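Antitoxin HicB3 (Yersinia pestis, PDB 4P7D) probably neutralises the partner HicA-type toxin of its toxin–antitoxin system and, through a ribbon-helix-helix dimer, probably binds operator DNA. Local coordinates at the interface of chains A and B. Residues are numbered along the deposited sequence; one frame, centred on the assembly and turned at random. Chains: chain A/B, Antitoxin HicB3.

Contacts 1 and 2, with C-alpha centres about 15 Å apart, belong to one two-fold interface, and each recurs with the chains exchanged. They share strand 93-101 and helix 121-133. In contact 1 the strands of both chains pair and their residues meet the opposite helices; in contact 2 the end of the chain A strand and the start of helix 102-114 meet loops of chain B and a helical arginine. The pairing joins the ribbon-helix-helix halves into one small dimeric fold, while the second contact ties each half to the partner's chain just before its own strand, so that the dimer is held by contacts beyond the paired strands as well.

Contact 1: the interface of chains A and B. Residues chain A 96, 98, 100, 121, 125; chain B 96, 98, 121, 125.
A:Leu98 and B:Phe96 face each other on antiparallel strands, as do A:Phe96 and B:Leu98, and these four residues illustrate how a ribbon-helix-helix dimer is built from the ribbon outward. Each pair exchanges two backbone hydrogen bonds, with A:Leu98 N lying 2.9 Å from B:Phe96 O and A:Phe96 N 3.0 Å from B:Leu98 O. The side chains then point toward the helices. Both phenylalanines lean their rings across toward the partner strand, with CG between the backbone N and the carbonyl carbon (chi1 61° in A:Phe96), and each ring thereby offers a face to the opposite leucine. B:Leu98 CB sits 3.9 Å above the plane of the A:Phe96 ring, displaced toward its rim, and A:Leu98 CB takes the equivalent place over B:Phe96. The rims are used as well: A:Leu98 CD2 lies in plane at the edge of A:Phe96, while selenomethionine A:Met100 brings CG to the edge of B:Phe96 and bends at chi3, placing its methyl CE 3.6 Å from CZ of that ring. At the centre A:Leu98 and B:Leu98 cross at about a right angle. A:Leu98 CD1 meets B:Leu125 CD1 and B:Leu98 CD1 meets A:Leu125 CD1, so four leucines form an apolar cluster across the two-fold axis. The extended chain of A:Arg121 carries NH1 to 4.0 Å from B:Phe96 CB, with the guanidinium turned 62° from the ring; B:Arg121 does likewise at A:Phe96, there at 75°. The arginine base touches the second methyl of the partner leucine, A:Arg121 CB standing 3.8 Å from B:Leu98 CD2.

Contact 2: the interface of chains A and B. Residues chain A 101, 103-104; chain B 50, 54-55, 90-91, 130.
A:Asn103 meets B:Phe54 and B:Ser91 with the two ends of its amide, a worked case of one side chain reading backbone and side-chain groups together. It has the largest buried surface of this patch, 65 Å². Its ND2 donates to the backbone carbonyl of B:Phe54 at 2.9 Å from O, approaching from above the carbonyl plane with a bent bond. The amide oxygen OD1 accepts from the B:Ser91 hydroxyl OG at 3.1 Å, and the backbone N of B:Ser91 adds a weak bond to it. This pattern, with a carbonyl opposite ND2 and donors opposite OD1, supports the modelled orientation of the amide. The side chain of B:Met50, a selenomethionine, crosses that of A:Asn103 at about a right angle, with CB facing ND2.

B:Glu90 crosses A:Asn103 at a slant, yet its carboxylate plane is 6° from that of the amide; B:Glu90 CG stands 3.8 Å from A:Asn103 CG. Extended beyond CG, the glutamate carries its carboxylate to B:Arg130, which bends at chi3 (-63°) and grips it end-on. B:Arg130 NH2 forms a salt bridge with B:Glu90 OE2 at 2.7 Å, while NH1 bonds OE1; both carboxylate oxygens are met on their syn sides. That grip fixes the rotation of the carboxylate and leaves OE2 to accept a second bond, from the hydroxyl OG of A:Ser101, which comes from above the carboxylate plane. The same OG accepts from the backbone N of A:Leu104 at 3.2 Å, capping the helix start. The adjacent guanidinium would be expected to keep B:Glu90 ionised. A:Leu104 sends CG away from its backbone N (chi1 -170°), which brings CD1 to 4.1 Å from B:Arg130 CA, a loose contact, with CD2 toward the guanidinium NH2.

The site thus lies where strand 93-101 of chain A passes into helix 102-114, set against the chain B segment leading into its own strand, the loop carrying B:Phe54 and B:Pro55, and helix 121-133.

Contact 1: the interface of chains A and B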
ATOM      1  N   PHE A  96     -15.018 -19.551   1.955  1.00 56.81           N
ATOM      2  CA  PHE A  96     -14.042 -18.996   1.018  1.00 51.86           C
ATOM      3  C   PHE A  96     -12.746 -19.790   0.986  1.00 47.39           C
ATOM      4  O   PHE A  96     -12.589 -20.797   1.646  1.00 51.78           O
ATOM      5  CB  PHE A  96     -13.771 -17.520   1.316  1.00 52.91           C
ATOM      6  CG  PHE A  96     -13.200 -17.257   2.659  1.00 57.43           C
ATOM      7  CD1 PHE A  96     -14.025 -17.218   3.788  1.00 50.24           C
ATOM      8  CD2 PHE A  96     -11.833 -16.969   2.803  1.00 56.30           C
ATOM      9  CE1 PHE A  96     -13.487 -16.952   5.044  1.00 49.09           C
ATOM     10  CE2 PHE A  96     -11.296 -16.697   4.077  1.00 50.36           C
ATOM     11  CZ  PHE A  96     -12.115 -16.694   5.183  1.00 53.35           C
ATOM     12  N   LEU A  98      -8.375 -20.032   0.562  1.00 53.06           N
ATOM     13  CA  LEU A  98      -7.098 -19.390   0.830  1.00 45.16           C
ATOM     14  C   LEU A  98      -5.990 -20.302   0.363  1.00 53.40           C
ATOM     15  O   LEU A  98      -6.128 -21.524   0.435  1.00 51.91           O
ATOM     16  CB  LEU A  98      -6.906 -19.117   2.309  1.00 42.17           C
ATOM     17  CG  LEU A  98      -7.812 -18.202   3.113  1.00 47.15           C
ATOM     18  CD1 LEU A  98      -7.124 -18.061   4.423  1.00 44.00           C
ATOM     19  CD2 LEU A  98      -8.020 -16.831   2.481  1.00 48.27           C
HETATM   20  N   MSE A 100      -1.938 -21.163   1.000  1.00 48.20           N
HETATM   21  CA  MSE A 100      -0.648 -20.914   1.603  1.00 52.58           C
HETATM   22  C   MSE A 100       0.237 -22.166   1.653  1.00 53.22           C
HETATM   23  O   MSE A 100      -0.181 -23.260   1.278  1.00 54.60           O
HETATM   24  CB  MSE A 100      -0.836 -20.275   2.981  1.00 54.29           C
HETATM   25  CG  MSE A 100      -1.630 -21.058   3.982  1.00 49.81           C
HETATM   26 SE   MSE A 100      -2.054 -19.971   5.611  1.00 96.31          SE
HETATM   27  CE  MSE A 100      -3.671 -19.047   5.055  1.00 56.28           C
ATOM     28  N   ARG A 121      -9.469 -24.435  11.997  1.00 51.28           N
ATOM     29  CA  ARG A 121      -8.836 -23.393  11.207  1.00 45.31           C
ATOM     30  C   ARG A 121      -9.608 -22.088  11.191  1.00 51.02           C
ATOM     31  O   ARG A 121      -9.041 -21.024  11.414  1.00 56.40           O
ATOM     32  CB  ARG A 121      -8.641 -23.884   9.778  1.00 44.86           C
ATOM     33  CG  ARG A 121      -7.603 -24.975   9.658  1.00 46.07           C
ATOM     34  CD  ARG A 121      -7.615 -25.595   8.285  1.00 47.48           C
ATOM     35  NE  ARG A 121      -6.593 -26.626   8.123  1.00 44.39           N
ATOM     36  CZ  ARG A 121      -6.527 -27.437   7.078  1.00 43.48           C
ATOM     37  NH1 ARG A 121      -7.414 -27.336   6.102  1.00 47.72           N
ATOM     38  NH2 ARG A 121      -5.563 -28.335   6.996  1.00 52.79           N
ATOM     39  N   LEU A 125      -7.910 -18.382  12.611  1.00 52.25           N
ATOM     40  CA  LEU A 125      -7.650 -17.269  11.711  1.00 49.82           C
ATOM     41  C   LEU A 125      -8.625 -16.117  11.969  1.00 52.34           C
ATOM     42  O   LEU A 125      -8.266 -14.938  11.827  1.00 52.66           O
ATOM     43  CB  LEU A 125      -7.713 -17.747  10.254  1.00 46.30           C
ATOM     44  CG  LEU A 125      -6.648 -18.814   9.968  1.00 46.78           C
ATOM     45  CD1 LEU A 125      -6.695 -19.298   8.552  1.00 45.67           C
ATOM     46  CD2 LEU A 125      -5.290 -18.244  10.269  1.00 46.06           C
TER
ATOM     47  N   PHE B  96      -7.174 -24.224   0.491  1.00 46.01           N
ATOM     48  CA  PHE B  96      -8.177 -24.794   1.375  1.00 47.55           C
ATOM     49  C   PHE B  96      -9.310 -23.848   1.682  1.00 48.97           C
ATOM     50  O   PHE B  96      -9.262 -22.665   1.368  1.00 52.62           O
ATOM     51  CB  PHE B  96      -7.548 -25.263   2.694  1.00 45.80           C
ATOM     52  CG  PHE B  96      -6.839 -24.190   3.438  1.00 50.99           C
ATOM     53  CD1 PHE B  96      -5.571 -23.746   3.022  1.00 52.89           C
ATOM     54  CD2 PHE B  96      -7.417 -23.613   4.553  1.00 44.94           C
ATOM     55  CE1 PHE B  96      -4.899 -22.735   3.711  1.00 44.51           C
ATOM     56  CE2 PHE B  96      -6.749 -22.604   5.243  1.00 51.10           C
ATOM     57  CZ  PHE B  96      -5.484 -22.166   4.817  1.00 46.64           C
ATOM     58  N   LEU B  98     -12.289 -22.193   4.302  1.00 49.48           N
ATOM     59  CA  LEU B  98     -12.656 -21.713   5.611  1.00 50.22           C
ATOM     60  C   LEU B  98     -14.111 -21.273   5.584  1.00 51.95           C
ATOM     61  O   LEU B  98     -14.697 -21.063   4.517  1.00 52.74           O
ATOM     62  CB  LEU B  98     -11.762 -20.550   6.019  1.00 46.04           C
ATOM     63  CG  LEU B  98     -10.264 -20.783   5.899  1.00 47.16           C
ATOM     64  CD1 LEU B  98      -9.534 -19.577   6.463  1.00 51.54           C
ATOM     65  CD2 LEU B  98      -9.860 -22.015   6.657  1.00 48.42           C
ATOM     66  N   ARG B 121      -6.136 -11.798   0.606  1.00 54.82           N
ATOM     67  CA  ARG B 121      -6.542 -12.443   1.846  1.00 41.43           C
ATOM     68  C   ARG B 121      -5.567 -13.506   2.291  1.00 47.96           C
ATOM     69  O   ARG B 121      -5.268 -13.634   3.480  1.00 50.96           O
ATOM     70  CB  ARG B 121      -7.907 -13.091   1.706  1.00 50.93           C
ATOM     71  CG  ARG B 121      -9.078 -12.148   1.691  1.00 53.92           C
ATOM     72  CD  ARG B 121     -10.381 -12.931   1.809  1.00 50.12           C
ATOM     73  NE  ARG B 121     -11.485 -12.205   1.185  1.00 52.80           N
ATOM     74  CZ  ARG B 121     -12.319 -12.743   0.308  1.00 50.03           C
ATOM     75  NH1 ARG B 121     -12.178 -14.015  -0.033  1.00 50.53           N
ATOM     76  NH2 ARG B 121     -13.296 -12.014  -0.214  1.00 49.98           N
ATOM     77  N   LEU B 125      -3.817 -13.175   5.972  1.00 46.56           N
ATOM     78  CA  LEU B 125      -4.028 -14.149   7.050  1.00 46.30           C
ATOM     79  C   LEU B 125      -2.814 -15.051   7.233  1.00 46.50           C
ATOM     80  O   LEU B 125      -2.611 -15.565   8.338  1.00 42.77           O
ATOM     81  CB  LEU B 125      -5.277 -15.002   6.799  1.00 43.10           C
ATOM     82  CG  LEU B 125      -6.574 -14.210   6.631  1.00 45.79           C
ATOM     83  CD1 LEU B 125      -7.527 -15.003   5.829  1.00 45.40           C
ATOM     84  CD2 LEU B 125      -7.197 -13.919   7.963  1.00 46.86           C
TER

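Contact 2: the interface of chains A and B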
ATOM      1  N   SER A 101       1.484 -21.989   2.061  1.00 49.99           N
ATOM      2  CA  SER A 101       2.432 -23.084   1.981  1.00 56.41           C
ATOM      3  C   SER A 101       2.017 -24.217   2.901  1.00 55.79           C
ATOM      4  O   SER A 101       1.427 -23.973   3.947  1.00 52.34           O
ATOM      5  CB  SER A 101       3.838 -22.613   2.334  1.00 53.48           C
ATOM      6  OG  SER A 101       3.945 -22.373   3.721  1.00 52.17           O
ATOM      7  N   ASN A 103       3.893 -25.991   4.867  1.00 57.19           N
ATOM      8  CA  ASN A 103       4.503 -25.783   6.164  1.00 50.51           C
ATOM      9  C   ASN A 103       3.645 -24.910   7.056  1.00 53.34           C
ATOM     10  O   ASN A 103       3.302 -25.310   8.163  1.00 55.82           O
ATOM     11  CB  ASN A 103       5.883 -25.181   6.001  1.00 62.13           C
ATOM     12  CG  ASN A 103       6.795 -26.051   5.154  1.00 71.59           C
ATOM     13  OD1 ASN A 103       6.634 -26.126   3.928  1.00 67.84           O
ATOM     14  ND2 ASN A 103       7.758 -26.716   5.800  1.00 71.17           N
ATOM     15  N   LEU A 104       3.251 -23.739   6.579  1.00 49.37           N
ATOM     16  CA  LEU A 104       2.417 -22.889   7.414  1.00 50.82           C
ATOM     17  C   LEU A 104       1.096 -23.596   7.816  1.00 54.13           C
ATOM     18  O   LEU A 104       0.689 -23.583   8.988  1.00 50.89           O
ATOM     19  CB  LEU A 104       2.134 -21.566   6.701  1.00 52.71           C
ATOM     20  CG  LEU A 104       1.480 -20.462   7.534  1.00 44.15           C
ATOM     21  CD1 LEU A 104       2.208 -20.381   8.854  1.00 43.40           C
ATOM     22  CD2 LEU A 104       1.502 -19.118   6.804  1.00 35.09           C
TER
HETATM   23  N   MSE B  50      12.452 -27.934   8.229  1.00 84.48           N
HETATM   24  CA  MSE B  50      11.350 -28.270   7.320  1.00 84.61           C
HETATM   25  C   MSE B  50      11.492 -29.371   6.279  1.00 92.63           C
HETATM   26  O   MSE B  50      10.688 -29.432   5.350  1.00 94.55           O
HETATM   27  CB  MSE B  50      10.928 -27.023   6.582  1.00 92.25           C
HETATM   28  CG  MSE B  50      11.992 -26.408   5.730  1.00 90.17           C
HETATM   29 SE   MSE B  50      11.331 -24.610   5.604  1.00 99.71          SE
HETATM   30  CE  MSE B  50      11.686 -24.060   7.464  1.00 64.79           C
ATOM     31  N   PHE B  54       8.537 -27.772   8.947  1.00 80.31           N
ATOM     32  CA  PHE B  54       8.477 -26.641   9.872  1.00 77.23           C
ATOM     33  C   PHE B  54       8.461 -25.292   9.137  1.00 78.23           C
ATOM     34  O   PHE B  54       8.858 -25.207   7.974  1.00 74.89           O
ATOM     35  CB  PHE B  54       9.638 -26.712  10.857  1.00 78.19           C
ATOM     36  CG  PHE B  54       9.346 -27.558  12.053  1.00 83.91           C
ATOM     37  CD1 PHE B  54       8.523 -27.087  13.057  1.00 82.78           C
ATOM     38  CD2 PHE B  54       9.878 -28.827  12.169  1.00 85.38           C
ATOM     39  CE1 PHE B  54       8.249 -27.864  14.166  1.00 80.12           C
ATOM     40  CE2 PHE B  54       9.603 -29.607  13.275  1.00 81.06           C
ATOM     41  CZ  PHE B  54       8.789 -29.123  14.272  1.00 73.64           C
ATOM     42  N   PRO B  55       7.965 -24.235   9.803  1.00 72.10           N
ATOM     43  CA  PRO B  55       7.791 -22.992   9.044  1.00 64.03           C
ATOM     44  C   PRO B  55       8.980 -22.045   9.188  1.00 54.28           C
ATOM     45  O   PRO B  55       9.677 -22.088  10.189  1.00 54.44           O
ATOM     46  CB  PRO B  55       6.526 -22.389   9.672  1.00 66.67           C
ATOM     47  CG  PRO B  55       6.559 -22.858  11.115  1.00 54.77           C
ATOM     48  CD  PRO B  55       7.339 -24.166  11.141  1.00 67.49           C
ATOM     49  N   GLU B  90       9.688 -23.058   1.410  1.00 64.33           N
ATOM     50  CA  GLU B  90       8.430 -23.725   1.719  1.00 70.72           C
ATOM     51  C   GLU B  90       7.867 -24.403   0.472  1.00 73.92           C
ATOM     52  O   GLU B  90       7.965 -23.888  -0.650  1.00 69.61           O
ATOM     53  CB  GLU B  90       7.426 -22.745   2.357  1.00 62.39           C
ATOM     54  CG  GLU B  90       7.677 -22.609   3.875  1.00 59.72           C
ATOM     55  CD  GLU B  90       6.806 -21.593   4.614  1.00 53.04           C
ATOM     56  OE1 GLU B  90       6.984 -21.490   5.845  1.00 54.83           O
ATOM     57  OE2 GLU B  90       5.957 -20.904   4.005  1.00 53.55           O
ATOM     58  N   SER B  91       7.275 -25.568   0.724  1.00 77.94           N
ATOM     59  CA  SER B  91       7.013 -26.618  -0.261  1.00 80.23           C
ATOM     60  C   SER B  91       6.112 -26.263  -1.454  1.00 77.43           C
ATOM     61  O   SER B  91       6.396 -25.350  -2.237  1.00 76.18           O
ATOM     62  CB  SER B  91       6.404 -27.819   0.481  1.00 78.26           C
ATOM     63  OG  SER B  91       7.166 -28.147   1.632  1.00 74.20           O
ATOM     64  N   ARG B 130       1.793 -16.639  10.752  1.00 47.18           N
ATOM     65  CA  ARG B 130       3.190 -16.990  10.971  1.00 45.45           C
ATOM     66  C   ARG B 130       3.775 -16.269  12.190  1.00 46.60           C
ATOM     67  O   ARG B 130       4.674 -16.784  12.838  1.00 53.60           O
ATOM     68  CB  ARG B 130       4.003 -16.685   9.722  1.00 49.39           C
ATOM     69  CG  ARG B 130       5.462 -17.082   9.787  1.00 45.53           C
ATOM     70  CD  ARG B 130       6.190 -16.578   8.541  1.00 52.27           C
ATOM     71  NE  ARG B 130       5.714 -17.160   7.284  1.00 48.64           N
ATOM     72  CZ  ARG B 130       5.946 -18.417   6.910  1.00 50.70           C
ATOM     73  NH1 ARG B 130       6.614 -19.230   7.720  1.00 50.21           N
ATOM     74  NH2 ARG B 130       5.489 -18.874   5.746  1.00 46.78           N
TER